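Local coordinates for protein phosphonate monoester hydrolase (Ruegeria pomeroyi, PDB 4UPK) that is a hydrolase of the sulfatase family and belongs to the alkaline phosphatase clan of enzymes, at residues D42-W50 with A366-I374; H75-R86 with V343-M351. All coordinates share one frame; numbering follows the deposited sequence.

How the contacts relate
The four segments come along the chain in the order 42-50, 75-86, 343-351, 366-374. The outer pair meets in contact 1 and the inner pair in contact 2. Their centres lie about 9 Å apart, close to the middle of the chain. Both reach the same mixed sheet, in which strand 372-375 runs antiparallel to strand 70-76 and to strand 340-346. Ile373 N lies 2.8 Å from Val344 O, a probable hydrogen bond between these neighbouring strands. A salt bridge from Arg86 NH2 to Asp42 OD2 and a probable hydrogen bond from Thr345 OG1 to Pro371 O tie them further. Distant parts of the sulfatase family sequence thus converge on one part of the core.

Contact 1 (D42-W50 with A366-I374); sequences DQLRADCLW and AAYHTPLII
Ala46 and Thr370 bring their CA atoms to 4.4 Å, the closest backbone approach between 42-50 and 366-374. Here a short, weakly bonded helix, about 46-49, passes the loop that leads into strand 372-375. One weak hydrogen bond joins the two backbones: Ala46 N reaches His369 O at 3.4 Å, with an N-H...O angle of 145°. Water 1 supports the join. It donates to Ala366 O and to His369 O, both at 2.6 Å, and is weakly bonded to Ala46 N.

The CB of Ala46 sits over the face of the His369 ring, 3.6 Å from the centroid and only 10° off the normal, a CH-pi contact. The ring gets there because CG is anti to the backbone N (chi1 -160°). Its NE2 is hydrogen-bonded to the backbone O of Arg73, which fixes the ring from its far end. In this alpha/beta fold of the alkaline phosphatase clan, 42-50 follows strand 35-41 of the central mixed sheet, and 366-374 enters the same sheet.

Further along, Pro371 packs on the helix. Its CB meets Leu49 CD2 at 3.7 Å, and that same methyl also touches Ile373 CD1 at 3.9 Å. Leu49 lies obliquely across both partners. At the other end, Ala366 CB rests on a face of the Arg45 guanidinium, nearest NH1 at 3.8 Å. Asp47 holds that flat group side-on: Arg45 NE bonds OD1 and NH2 bonds OD2, both nearly straight. Arg45 NH2 also forms a salt bridge with Asp354.

Contact 2 (H75-R86 with V343-M351); sequences HYSVTNPCGPSR and VVTADHGEM
Asp347 OD1 takes a salt-bridged hydrogen bond from Arg86 NE at 2.7 Å. The nitrogen comes from above the carboxylate plane, and the two flat groups are turned 50° against each other. Arg86 reaches it with a chain bent at chi2 and chi3, which folds the side chain back toward the aspartate. The other oxygen, OD2, serves His348: ND1 of the histidine donates at 2.7 Å to the anti lone pair of Asp347 OD2, the one away from OD1. For this the imidazole takes chi1 50°, with CG between the backbone N and the carbonyl carbon.

The backbone of Asp347 is held too. Ser85 OG donates to Asp347 O at 2.7 Å, well above the carbonyl plane. Asn80 crosses His348 at about a right angle, its amide plane turned 60° from the ring, with Asn80 OD1 3.1 Å from His348 CB. This buried oxygen has no polar partner in the model, while Asn80 ND2 bonds Ala367 O. Cys82 CB touches His348 CE1 at 3.9 Å.

Residues 82-86 spell Cys-Gly-Pro-Ser-Arg, matching the C-X-P-X-R signature of sulfatases at the start of helix 82-91. Farther off, water 2 lies at the ring edge of His75, 2.9 Å from NE2, and donates to Thr345 OG1. That hydroxyl is also bonded to Pro371 O, and His75 ND1 to Thr389.

With each carboxylate oxygen bonded to a different residue, Asp347 is probably held against rotation, and would couple the orientation of His348 to the start of helix 82-91.

Contact 1 (D42-W50 with A366-I374)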
ATOM      1  N   ASP A  42       0.071 -15.902 -31.063  1.00 19.13           N
ATOM      2  CA  ASP A  42      -0.688 -16.868 -30.285  1.00 18.29           C
ATOM      3  C   ASP A  42      -0.894 -18.146 -31.143  1.00 26.38           C
ATOM      4  O   ASP A  42      -1.246 -18.058 -32.339  1.00 26.91           O
ATOM      5  CB  ASP A  42      -2.049 -16.276 -29.877  1.00 18.08           C
ATOM      6  CG  ASP A  42      -2.597 -16.716 -28.532  1.00 24.52           C
ATOM      7  OD1 ASP A  42      -2.948 -17.903 -28.396  1.00 27.31           O
ATOM      8  OD2 ASP A  42      -2.737 -15.852 -27.629  1.00 23.65           O
ATOM      9  N   GLN A  43      -0.622 -19.321 -30.525  1.00 22.09           N
ATOM     10  CA  GLN A  43      -0.864 -20.677 -31.032  1.00 20.26           C
ATOM     11  C   GLN A  43      -0.062 -21.183 -32.228  1.00 22.31           C
ATOM     12  O   GLN A  43      -0.429 -22.222 -32.763  1.00 22.48           O
ATOM     13  CB  GLN A  43      -2.381 -20.924 -31.203  1.00 21.22           C
ATOM     14  CG  GLN A  43      -2.914 -22.113 -30.432  1.00 29.61           C
ATOM     15  CD  GLN A  43      -4.342 -21.945 -29.956  1.00 33.25           C
ATOM     16  OE1 GLN A  43      -5.277 -22.527 -30.498  1.00 26.71           O
ATOM     17  NE2 GLN A  43      -4.546 -21.166 -28.909  1.00 16.64           N
ATOM     18  N   LEU A  44       1.040 -20.508 -32.630  1.00 18.18           N
ATOM     19  CA  LEU A  44       1.891 -20.965 -33.745  1.00 16.38           C
ATOM     20  C   LEU A  44       2.826 -22.131 -33.343  1.00 20.66           C
ATOM     21  O   LEU A  44       3.645 -21.982 -32.431  1.00 20.68           O
ATOM     22  CB  LEU A  44       2.659 -19.809 -34.436  1.00 15.28           C
ATOM     23  CG  LEU A  44       3.396 -20.136 -35.779  1.00 17.95           C
ATOM     24  CD1 LEU A  44       2.440 -20.515 -36.886  1.00 16.40           C
ATOM     25  CD2 LEU A  44       4.307 -18.995 -36.218  1.00 17.67           C
ATOM     26  N   ARG A  45       2.678 -23.299 -34.013  1.00 16.53           N
ATOM     27  CA  ARG A  45       3.486 -24.497 -33.733  1.00 16.19           C
ATOM     28  C   ARG A  45       4.919 -24.287 -34.167  1.00 19.38           C
ATOM     29  O   ARG A  45       5.150 -23.624 -35.177  1.00 18.16           O
ATOM     30  CB  ARG A  45       2.926 -25.726 -34.474  1.00 16.81           C
ATOM     31  CG  ARG A  45       1.657 -26.307 -33.873  1.00 25.46           C
ATOM     32  CD  ARG A  45       0.979 -27.263 -34.836  1.00 27.72           C
ATOM     33  NE  ARG A  45       1.773 -28.468 -35.067  1.00 24.59           N
ATOM     34  CZ  ARG A  45       1.410 -29.699 -34.714  1.00 29.16           C
ATOM     35  NH1 ARG A  45       0.262 -29.906 -34.086  1.00 17.95           N
ATOM     36  NH2 ARG A  45       2.196 -30.732 -34.986  1.00 10.33           N
ATOM     37  N   ALA A  46       5.880 -24.858 -33.412  1.00 16.63           N
ATOM     38  CA  ALA A  46       7.305 -24.817 -33.741  1.00 16.81           C
ATOM     39  C   ALA A  46       7.571 -25.511 -35.102  1.00 20.02           C
ATOM     40  O   ALA A  46       8.367 -24.997 -35.890  1.00 19.74           O
ATOM     41  CB  ALA A  46       8.120 -25.491 -32.647  1.00 17.49           C
ATOM     42  N   ASP A  47       6.872 -26.638 -35.381  1.00 15.55           N
ATOM     43  CA  ASP A  47       7.034 -27.415 -36.619  1.00 16.86           C
ATOM     44  C   ASP A  47       6.560 -26.740 -37.917  1.00 22.47           C
ATOM     45  O   ASP A  47       6.838 -27.248 -38.997  1.00 22.58           O
ATOM     46  CB  ASP A  47       6.540 -28.873 -36.468  1.00 18.05           C
ATOM     47  CG  ASP A  47       5.039 -29.109 -36.340  1.00 21.63           C
ATOM     48  OD1 ASP A  47       4.272 -28.115 -36.322  1.00 20.97           O
ATOM     49  OD2 ASP A  47       4.633 -30.283 -36.267  1.00 24.72           O
ATOM     50  N   CYS A  48       5.891 -25.578 -37.807  1.00 19.53           N
ATOM     51  CA  CYS A  48       5.442 -24.767 -38.944  1.00 18.16           C
ATOM     52  C   CYS A  48       6.603 -23.909 -39.433  1.00 22.85           C
ATOM     53  O   CYS A  48       6.708 -23.653 -40.631  1.00 22.13           O
ATOM     54  CB  CYS A  48       4.240 -23.913 -38.560  1.00 16.80           C
ATOM     55  SG  CYS A  48       2.720 -24.859 -38.348  1.00 20.60           S
ATOM     56  N   LEU A  49       7.462 -23.448 -38.506  1.00 21.33           N
ATOM     57  CA  LEU A  49       8.622 -22.630 -38.855  1.00 22.81           C
ATOM     58  C   LEU A  49       9.753 -23.531 -39.363  1.00 27.76           C
ATOM     59  O   LEU A  49      10.328 -23.262 -40.421  1.00 28.20           O
ATOM     60  CB  LEU A  49       9.063 -21.744 -37.672  1.00 23.10           C
ATOM     61  CG  LEU A  49      10.273 -20.801 -37.891  1.00 28.53           C
ATOM     62  CD1 LEU A  49       9.995 -19.772 -38.987  1.00 29.26           C
ATOM     63  CD2 LEU A  49      10.632 -20.083 -36.624  1.00 30.26           C
ATOM     64  N   TRP A  50      10.042 -24.608 -38.625  1.00 23.82           N
ATOM     65  CA  TRP A  50      11.055 -25.593 -38.975  1.00 25.00           C
ATOM     66  C   TRP A  50      10.599 -26.935 -38.394  1.00 26.10           C
ATOM     67  O   TRP A  50      10.343 -27.036 -37.192  1.00 27.54           O
ATOM     68  CB  TRP A  50      12.442 -25.167 -38.443  1.00 25.69           C
ATOM     69  CG  TRP A  50      13.568 -26.012 -38.965  1.00 28.55           C
ATOM     70  CD1 TRP A  50      14.298 -25.798 -40.098  1.00 32.22           C
ATOM     71  CD2 TRP A  50      14.046 -27.249 -38.403  1.00 28.90           C
ATOM     72  NE1 TRP A  50      15.210 -26.820 -40.275  1.00 32.71           N
ATOM     73  CE2 TRP A  50      15.086 -27.715 -39.239  1.00 33.76           C
ATOM     74  CE3 TRP A  50      13.707 -27.997 -37.262  1.00 30.24           C
ATOM     75  CZ2 TRP A  50      15.786 -28.898 -38.972  1.00 33.53           C
ATOM     76  CZ3 TRP A  50      14.407 -29.166 -36.994  1.00 32.57           C
ATOM     77  CH2 TRP A  50      15.428 -29.610 -37.846  1.00 33.68           C
ATOM     78  N   ALA A 366       3.550 -30.896 -28.905  1.00 18.35           N
ATOM     79  CA  ALA A 366       2.939 -29.973 -29.871  1.00 17.92           C
ATOM     80  C   ALA A 366       2.162 -28.817 -29.197  1.00 18.51           C
ATOM     81  O   ALA A 366       2.091 -27.728 -29.756  1.00 15.68           O
ATOM     82  CB  ALA A 366       2.061 -30.735 -30.866  1.00 18.53           C
ATOM     83  N   ALA A 367       1.666 -29.039 -27.962  1.00 16.02           N
ATOM     84  CA  ALA A 367       0.947 -28.026 -27.175  1.00 15.38           C
ATOM     85  C   ALA A 367       1.893 -26.990 -26.509  1.00 17.20           C
ATOM     86  O   ALA A 367       1.416 -25.939 -26.082  1.00 16.61           O
ATOM     87  CB  ALA A 367       0.089 -28.709 -26.116  1.00 15.82           C
ATOM     88  N   TYR A 368       3.221 -27.287 -26.428  1.00 13.43           N
ATOM     89  CA  TYR A 368       4.234 -26.480 -25.726  1.00 13.55           C
ATOM     90  C   TYR A 368       5.392 -26.040 -26.578  1.00 15.84           C
ATOM     91  O   TYR A 368       5.901 -24.953 -26.336  1.00 16.41           O
ATOM     92  CB  TYR A 368       4.791 -27.213 -24.466  1.00 14.49           C
ATOM     93  CG  TYR A 368       3.719 -27.657 -23.504  1.00 16.06           C
ATOM     94  CD1 TYR A 368       3.071 -28.875 -23.670  1.00 18.07           C
ATOM     95  CD2 TYR A 368       3.373 -26.877 -22.398  1.00 16.40           C
ATOM     96  CE1 TYR A 368       2.050 -29.277 -22.811  1.00 16.51           C
ATOM     97  CE2 TYR A 368       2.363 -27.278 -21.520  1.00 16.55           C
ATOM     98  CZ  TYR A 368       1.696 -28.477 -21.741  1.00 17.61           C
ATOM     99  OH  TYR A 368       0.688 -28.909 -20.912  1.00  8.84           O
ATOM    100  N   HIS A 369       5.856 -26.891 -27.514  1.00 12.56           N
ATOM    101  CA  HIS A 369       6.972 -26.592 -28.420  1.00 12.96           C
ATOM    102  C   HIS A 369       6.638 -25.342 -29.282  1.00 18.55           C
ATOM    103  O   HIS A 369       5.675 -25.330 -30.060  1.00 18.34           O
ATOM    104  CB  HIS A 369       7.331 -27.813 -29.291  1.00 13.76           C
ATOM    105  CG  HIS A 369       8.707 -27.753 -29.885  1.00 17.83           C
ATOM    106  ND1 HIS A 369       9.131 -28.685 -30.815  1.00 20.27           N
ATOM    107  CD2 HIS A 369       9.717 -26.884 -29.653  1.00 19.89           C
ATOM    108  CE1 HIS A 369      10.379 -28.361 -31.109  1.00 19.60           C
ATOM    109  NE2 HIS A 369      10.772 -27.279 -30.439  1.00 19.93           N
ATOM    110  N   THR A 370       7.383 -24.263 -29.052  1.00 16.50           N
ATOM    111  CA  THR A 370       7.137 -22.972 -29.703  1.00 15.60           C
ATOM    112  C   THR A 370       8.361 -22.403 -30.401  1.00 18.59           C
ATOM    113  O   THR A 370       9.481 -22.623 -29.941  1.00 16.69           O
ATOM    114  CB  THR A 370       6.520 -21.974 -28.716  1.00 19.47           C
ATOM    115  OG1 THR A 370       7.206 -22.044 -27.466  1.00 19.35           O
ATOM    116  CG2 THR A 370       5.078 -22.239 -28.480  1.00 19.33           C
ATOM    117  N   PRO A 371       8.167 -21.668 -31.523  1.00 15.40           N
ATOM    118  CA  PRO A 371       9.323 -21.062 -32.184  1.00 15.43           C
ATOM    119  C   PRO A 371       9.874 -19.891 -31.364  1.00 18.00           C
ATOM    120  O   PRO A 371       9.138 -19.263 -30.603  1.00 17.38           O
ATOM    121  CB  PRO A 371       8.761 -20.602 -33.532  1.00 17.33           C
ATOM    122  CG  PRO A 371       7.303 -20.330 -33.265  1.00 21.20           C
ATOM    123  CD  PRO A 371       6.898 -21.325 -32.209  1.00 16.31           C
ATOM    124  N   LEU A 372      11.185 -19.627 -31.496  1.00 14.02           N
ATOM    125  CA  LEU A 372      11.876 -18.546 -30.827  1.00 13.10           C
ATOM    126  C   LEU A 372      13.024 -18.023 -31.686  1.00 18.88           C
ATOM    127  O   LEU A 372      13.946 -18.769 -32.020  1.00 16.51           O
ATOM    128  CB  LEU A 372      12.357 -18.897 -29.385  1.00 12.20           C
ATOM    129  CG  LEU A 372      13.157 -17.792 -28.651  1.00 15.83           C
ATOM    130  CD1 LEU A 372      12.334 -16.532 -28.426  1.00 15.52           C
ATOM    131  CD2 LEU A 372      13.677 -18.275 -27.344  1.00 18.75           C
ATOM    132  N   ILE A 373      12.940 -16.733 -32.055  1.00 16.15           N
ATOM    133  CA  ILE A 373      13.951 -16.053 -32.850  1.00 15.63           C
ATOM    134  C   ILE A 373      14.335 -14.828 -32.065  1.00 20.77           C
ATOM    135  O   ILE A 373      13.467 -14.052 -31.646  1.00 19.18           O
ATOM    136  CB  ILE A 373      13.517 -15.678 -34.315  1.00 18.28           C
ATOM    137  CG1 ILE A 373      12.880 -16.879 -35.088  1.00 18.50           C
ATOM    138  CG2 ILE A 373      14.704 -15.079 -35.103  1.00 17.71           C
ATOM    139  CD1 ILE A 373      11.970 -16.487 -36.291  1.00 24.03           C
ATOM    140  N   ILE A 374      15.644 -14.655 -31.850  1.00 17.53           N
ATOM    141  CA  ILE A 374      16.146 -13.489 -31.162  1.00 17.31           C
ATOM    142  C   ILE A 374      17.223 -12.830 -32.004  1.00 24.45           C
ATOM    143  O   ILE A 374      18.222 -13.464 -32.350  1.00 24.86           O
ATOM    144  CB  ILE A 374      16.598 -13.758 -29.689  1.00 19.69           C
ATOM    145  CG1 ILE A 374      15.421 -14.320 -28.824  1.00 18.15           C
ATOM    146  CG2 ILE A 374      17.222 -12.481 -29.066  1.00 19.66           C
ATOM    147  CD1 ILE A 374      15.780 -14.710 -27.340  1.00 17.71           C
TER
HETATM  148  O   HOH W   1       4.082 -26.902 -31.286  1.00 14.91           O

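Contact 2 (H75-R86 with V343-M351)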
ATOM      1  N   HIS A  75      12.666 -25.034 -27.609  1.00 15.64           N
ATOM      2  CA  HIS A  75      11.973 -24.033 -26.806  1.00 14.55           C
ATOM      3  C   HIS A  75      10.552 -24.461 -26.460  1.00 17.94           C
ATOM      4  O   HIS A  75       9.747 -24.762 -27.347  1.00 15.45           O
ATOM      5  CB  HIS A  75      11.993 -22.667 -27.501  1.00 15.36           C
ATOM      6  CG  HIS A  75      11.536 -21.546 -26.627  1.00 18.56           C
ATOM      7  ND1 HIS A  75      12.327 -21.064 -25.599  1.00 20.47           N
ATOM      8  CD2 HIS A  75      10.371 -20.862 -26.637  1.00 20.21           C
ATOM      9  CE1 HIS A  75      11.631 -20.092 -25.033  1.00 19.67           C
ATOM     10  NE2 HIS A  75      10.446 -19.939 -25.615  1.00 19.84           N
ATOM     11  N   TYR A  76      10.243 -24.474 -25.151  1.00 14.60           N
ATOM     12  CA  TYR A  76       8.958 -24.941 -24.652  1.00 12.47           C
ATOM     13  C   TYR A  76       8.294 -23.977 -23.715  1.00 15.60           C
ATOM     14  O   TYR A  76       8.955 -23.361 -22.888  1.00 15.22           O
ATOM     15  CB  TYR A  76       9.133 -26.319 -23.960  1.00 12.18           C
ATOM     16  CG  TYR A  76       9.550 -27.420 -24.909  1.00 12.65           C
ATOM     17  CD1 TYR A  76      10.885 -27.593 -25.267  1.00 14.87           C
ATOM     18  CD2 TYR A  76       8.612 -28.283 -25.466  1.00 11.93           C
ATOM     19  CE1 TYR A  76      11.263 -28.532 -26.232  1.00 11.57           C
ATOM     20  CE2 TYR A  76       8.991 -29.261 -26.395  1.00 11.66           C
ATOM     21  CZ  TYR A  76      10.321 -29.380 -26.768  1.00 16.23           C
ATOM     22  OH  TYR A  76      10.737 -30.337 -27.668  1.00 23.36           O
ATOM     23  N   SER A  77       6.960 -23.868 -23.830  1.00 13.53           N
ATOM     24  CA  SER A  77       6.142 -23.086 -22.904  1.00 13.29           C
ATOM     25  C   SER A  77       6.203 -23.837 -21.540  1.00 16.75           C
ATOM     26  O   SER A  77       6.171 -25.069 -21.543  1.00 16.89           O
ATOM     27  CB  SER A  77       4.704 -23.021 -23.411  1.00 14.36           C
ATOM     28  OG  SER A  77       3.917 -22.281 -22.496  1.00 22.80           O
ATOM     29  N   VAL A  78       6.344 -23.127 -20.401  1.00 12.77           N
ATOM     30  CA  VAL A  78       6.415 -23.769 -19.081  1.00 11.97           C
ATOM     31  C   VAL A  78       5.032 -24.029 -18.501  1.00 18.66           C
ATOM     32  O   VAL A  78       4.898 -24.687 -17.464  1.00 19.27           O
ATOM     33  CB  VAL A  78       7.360 -23.068 -18.062  1.00 15.46           C
ATOM     34  CG1 VAL A  78       8.724 -22.791 -18.669  1.00 14.93           C
ATOM     35  CG2 VAL A  78       6.738 -21.789 -17.492  1.00 14.60           C
ATOM     36  N   THR A  79       3.996 -23.501 -19.152  1.00 16.27           N
ATOM     37  CA  THR A  79       2.628 -23.714 -18.695  1.00 16.04           C
ATOM     38  C   THR A  79       1.614 -23.464 -19.765  1.00 18.51           C
ATOM     39  O   THR A  79       1.951 -22.920 -20.803  1.00 19.27           O
ATOM     40  CB  THR A  79       2.319 -23.056 -17.329  1.00 16.82           C
ATOM     41  OG1 THR A  79       1.063 -23.535 -16.849  1.00 17.42           O
ATOM     42  CG2 THR A  79       2.334 -21.560 -17.388  1.00  9.30           C
ATOM     43  N   ASN A  80       0.368 -23.846 -19.488  1.00 13.50           N
ATOM     44  CA  ASN A  80      -0.760 -23.687 -20.383  1.00 13.80           C
ATOM     45  C   ASN A  80      -2.085 -23.571 -19.583  1.00 19.96           C
ATOM     46  O   ASN A  80      -2.160 -24.046 -18.427  1.00 18.37           O
ATOM     47  CB  ASN A  80      -0.817 -24.872 -21.352  1.00 16.43           C
ATOM     48  CG  ASN A  80      -0.336 -24.539 -22.727  1.00 28.88           C
ATOM     49  OD1 ASN A  80      -0.752 -23.550 -23.313  1.00 25.52           O
ATOM     50  ND2 ASN A  80       0.479 -25.398 -23.303  1.00  8.05           N
ATOM     51  N   PRO A  81      -3.127 -22.924 -20.163  1.00 18.46           N
ATOM     52  CA  PRO A  81      -3.194 -22.296 -21.496  1.00 19.39           C
ATOM     53  C   PRO A  81      -2.681 -20.856 -21.551  1.00 28.15           C
ATOM     54  O   PRO A  81      -1.737 -20.520 -20.849  1.00 27.69           O
ATOM     55  CB  PRO A  81      -4.654 -22.509 -21.918  1.00 20.43           C
ATOM     56  CG  PRO A  81      -5.423 -22.785 -20.627  1.00 25.27           C
ATOM     57  CD  PRO A  81      -4.423 -22.807 -19.482  1.00 20.76           C
ATOM     58  N   CYS A  82      -3.260 -20.036 -22.444  1.00 28.61           N
ATOM     59  CA  CYS A  82      -2.912 -18.642 -22.725  1.00 29.59           C
ATOM     60  C   CYS A  82      -2.586 -17.786 -21.510  1.00 28.57           C
ATOM     61  O   CYS A  82      -1.495 -17.217 -21.476  1.00 26.89           O
ATOM     62  CB  CYS A  82      -3.972 -17.999 -23.611  1.00 31.58           C
ATOM     63  SG  CYS A  82      -5.526 -18.921 -23.655  1.00 36.80           S
ATOM     64  N   GLY A  83      -3.523 -17.701 -20.549  1.00 22.33           N
ATOM     65  CA  GLY A  83      -3.379 -16.925 -19.321  1.00 20.98           C
ATOM     66  C   GLY A  83      -2.160 -17.369 -18.531  1.00 22.30           C
ATOM     67  O   GLY A  83      -1.176 -16.629 -18.464  1.00 21.60           O
ATOM     68  N   PRO A  84      -2.140 -18.623 -18.020  1.00 16.15           N
ATOM     69  CA  PRO A  84      -0.933 -19.117 -17.314  1.00 15.17           C
ATOM     70  C   PRO A  84       0.371 -18.982 -18.120  1.00 17.19           C
ATOM     71  O   PRO A  84       1.413 -18.568 -17.582  1.00 15.26           O
ATOM     72  CB  PRO A  84      -1.261 -20.595 -17.055  1.00 16.78           C
ATOM     73  CG  PRO A  84      -2.752 -20.633 -16.994  1.00 20.82           C
ATOM     74  CD  PRO A  84      -3.225 -19.626 -18.006  1.00 16.64           C
ATOM     75  N   SER A  85       0.312 -19.334 -19.418  1.00 13.41           N
ATOM     76  CA  SER A  85       1.459 -19.270 -20.312  1.00 13.29           C
ATOM     77  C   SER A  85       1.938 -17.844 -20.590  1.00 19.25           C
ATOM     78  O   SER A  85       3.128 -17.651 -20.762  1.00 21.09           O
ATOM     79  CB  SER A  85       1.176 -20.029 -21.592  1.00 15.71           C
ATOM     80  OG  SER A  85       2.389 -20.204 -22.293  1.00 26.55           O
ATOM     81  N   ARG A  86       1.032 -16.852 -20.584  1.00 14.77           N
ATOM     82  CA  ARG A  86       1.345 -15.419 -20.698  1.00 15.79           C
ATOM     83  C   ARG A  86       1.909 -14.890 -19.369  1.00 18.49           C
ATOM     84  O   ARG A  86       2.893 -14.150 -19.381  1.00 18.79           O
ATOM     85  CB  ARG A  86       0.097 -14.618 -21.123  1.00 19.60           C
ATOM     86  CG  ARG A  86       0.375 -13.359 -21.922  1.00 33.80           C
ATOM     87  CD  ARG A  86       1.267 -13.570 -23.119  1.00 35.36           C
ATOM     88  NE  ARG A  86       0.665 -14.450 -24.116  1.00 35.85           N
ATOM     89  CZ  ARG A  86       0.106 -14.033 -25.243  1.00 32.19           C
ATOM     90  NH1 ARG A  86       0.015 -12.738 -25.507  1.00 24.53           N
ATOM     91  NH2 ARG A  86      -0.364 -14.904 -26.116  1.00 16.02           N
ATOM     92  N   VAL A 343      12.565  -9.925 -30.367  1.00 17.31           N
ATOM     93  CA  VAL A 343      12.201 -11.205 -29.775  1.00 16.98           C
ATOM     94  C   VAL A 343      10.892 -11.656 -30.425  1.00 21.48           C
ATOM     95  O   VAL A 343       9.862 -10.981 -30.312  1.00 19.52           O
ATOM     96  CB  VAL A 343      12.106 -11.229 -28.219  1.00 20.27           C
ATOM     97  CG1 VAL A 343      11.865 -12.655 -27.719  1.00 19.35           C
ATOM     98  CG2 VAL A 343      13.340 -10.631 -27.549  1.00 20.11           C
ATOM     99  N   VAL A 344      10.950 -12.789 -31.135  1.00 18.27           N
ATOM    100  CA  VAL A 344       9.775 -13.363 -31.783  1.00 16.90           C
ATOM    101  C   VAL A 344       9.590 -14.777 -31.244  1.00 21.81           C
ATOM    102  O   VAL A 344      10.516 -15.594 -31.290  1.00 21.00           O
ATOM    103  CB  VAL A 344       9.773 -13.298 -33.340  1.00 19.55           C
ATOM    104  CG1 VAL A 344       8.441 -13.807 -33.912  1.00 18.19           C
ATOM    105  CG2 VAL A 344      10.042 -11.879 -33.832  1.00 19.57           C
ATOM    106  N   THR A 345       8.385 -15.050 -30.730  1.00 17.39           N
ATOM    107  CA  THR A 345       8.017 -16.346 -30.183  1.00 16.82           C
ATOM    108  C   THR A 345       6.496 -16.575 -30.306  1.00 19.91           C
ATOM    109  O   THR A 345       5.766 -15.704 -30.769  1.00 17.74           O
ATOM    110  CB  THR A 345       8.497 -16.426 -28.681  1.00 18.09           C
ATOM    111  OG1 THR A 345       8.476 -17.788 -28.240  1.00 16.78           O
ATOM    112  CG2 THR A 345       7.686 -15.528 -27.732  1.00 10.77           C
ATOM    113  N   ALA A 346       6.036 -17.752 -29.854  1.00 17.20           N
ATOM    114  CA  ALA A 346       4.636 -18.097 -29.667  1.00 16.62           C
ATOM    115  C   ALA A 346       4.480 -18.399 -28.175  1.00 22.56           C
ATOM    116  O   ALA A 346       5.442 -18.835 -27.538  1.00 23.15           O
ATOM    117  CB  ALA A 346       4.234 -19.293 -30.511  1.00 16.80           C
ATOM    118  N   ASP A 347       3.296 -18.129 -27.614  1.00 18.78           N
ATOM    119  CA  ASP A 347       2.979 -18.361 -26.205  1.00 17.29           C
ATOM    120  C   ASP A 347       2.886 -19.867 -25.854  1.00 17.58           C
ATOM    121  O   ASP A 347       3.414 -20.304 -24.838  1.00 17.43           O
ATOM    122  CB  ASP A 347       1.680 -17.631 -25.863  1.00 19.06           C
ATOM    123  CG  ASP A 347       1.326 -17.696 -24.411  1.00 36.25           C
ATOM    124  OD1 ASP A 347       1.803 -16.838 -23.652  1.00 37.01           O
ATOM    125  OD2 ASP A 347       0.555 -18.591 -24.037  1.00 49.12           O
ATOM    126  N   HIS A 348       2.232 -20.633 -26.712  1.00 13.20           N
ATOM    127  CA  HIS A 348       1.985 -22.070 -26.617  1.00 12.52           C
ATOM    128  C   HIS A 348       1.756 -22.582 -28.046  1.00 16.90           C
ATOM    129  O   HIS A 348       1.729 -21.808 -29.004  1.00 13.94           O
ATOM    130  CB  HIS A 348       0.722 -22.371 -25.746  1.00 12.15           C
ATOM    131  CG  HIS A 348      -0.481 -21.575 -26.161  1.00 14.61           C
ATOM    132  ND1 HIS A 348      -0.793 -20.382 -25.547  1.00 16.18           N
ATOM    133  CD2 HIS A 348      -1.335 -21.768 -27.192  1.00 16.71           C
ATOM    134  CE1 HIS A 348      -1.810 -19.876 -26.226  1.00 16.02           C
ATOM    135  NE2 HIS A 348      -2.190 -20.691 -27.207  1.00 16.33           N
ATOM    136  N   GLY A 349       1.587 -23.896 -28.147  1.00 15.04           N
ATOM    137  CA  GLY A 349       1.312 -24.596 -29.379  1.00 13.51           C
ATOM    138  C   GLY A 349      -0.160 -24.910 -29.560  1.00 16.00           C
ATOM    139  O   GLY A 349      -1.037 -24.317 -28.926  1.00 13.29           O
ATOM    140  N   GLU A 350      -0.424 -25.850 -30.460  1.00 13.69           N
ATOM    141  CA  GLU A 350      -1.747 -26.238 -30.912  1.00 13.24           C
ATOM    142  C   GLU A 350      -1.635 -27.678 -31.375  1.00 17.71           C
ATOM    143  O   GLU A 350      -0.766 -27.952 -32.192  1.00 15.96           O
ATOM    144  CB  GLU A 350      -2.117 -25.325 -32.120  1.00 13.74           C
ATOM    145  CG  GLU A 350      -3.410 -25.646 -32.850  1.00 13.04           C
ATOM    146  CD  GLU A 350      -4.600 -25.974 -31.976  1.00 19.48           C
ATOM    147  OE1 GLU A 350      -4.977 -25.111 -31.161  1.00 21.31           O
ATOM    148  OE2 GLU A 350      -5.082 -27.128 -32.022  1.00 19.20           O
ATOM    149  N   MET A 351      -2.494 -28.593 -30.862  1.00 15.35           N
ATOM    150  CA  MET A 351      -2.481 -30.015 -31.288  1.00 15.06           C
ATOM    151  C   MET A 351      -2.817 -30.187 -32.762  1.00 20.87           C
ATOM    152  O   MET A 351      -2.172 -30.982 -33.442  1.00 22.77           O
ATOM    153  CB  MET A 351      -3.358 -30.891 -30.397  1.00 16.26           C
ATOM    154  CG  MET A 351      -2.786 -31.048 -29.002  1.00 18.90           C
ATOM    155  SD  MET A 351      -1.077 -31.659 -28.916  1.00 22.44           S
ATOM    156  CE  MET A 351      -1.294 -33.387 -29.511  1.00 18.85           C
TER
HETATM  157  O   HOH W   2       7.947 -18.498 -25.251  1.00 25.01           O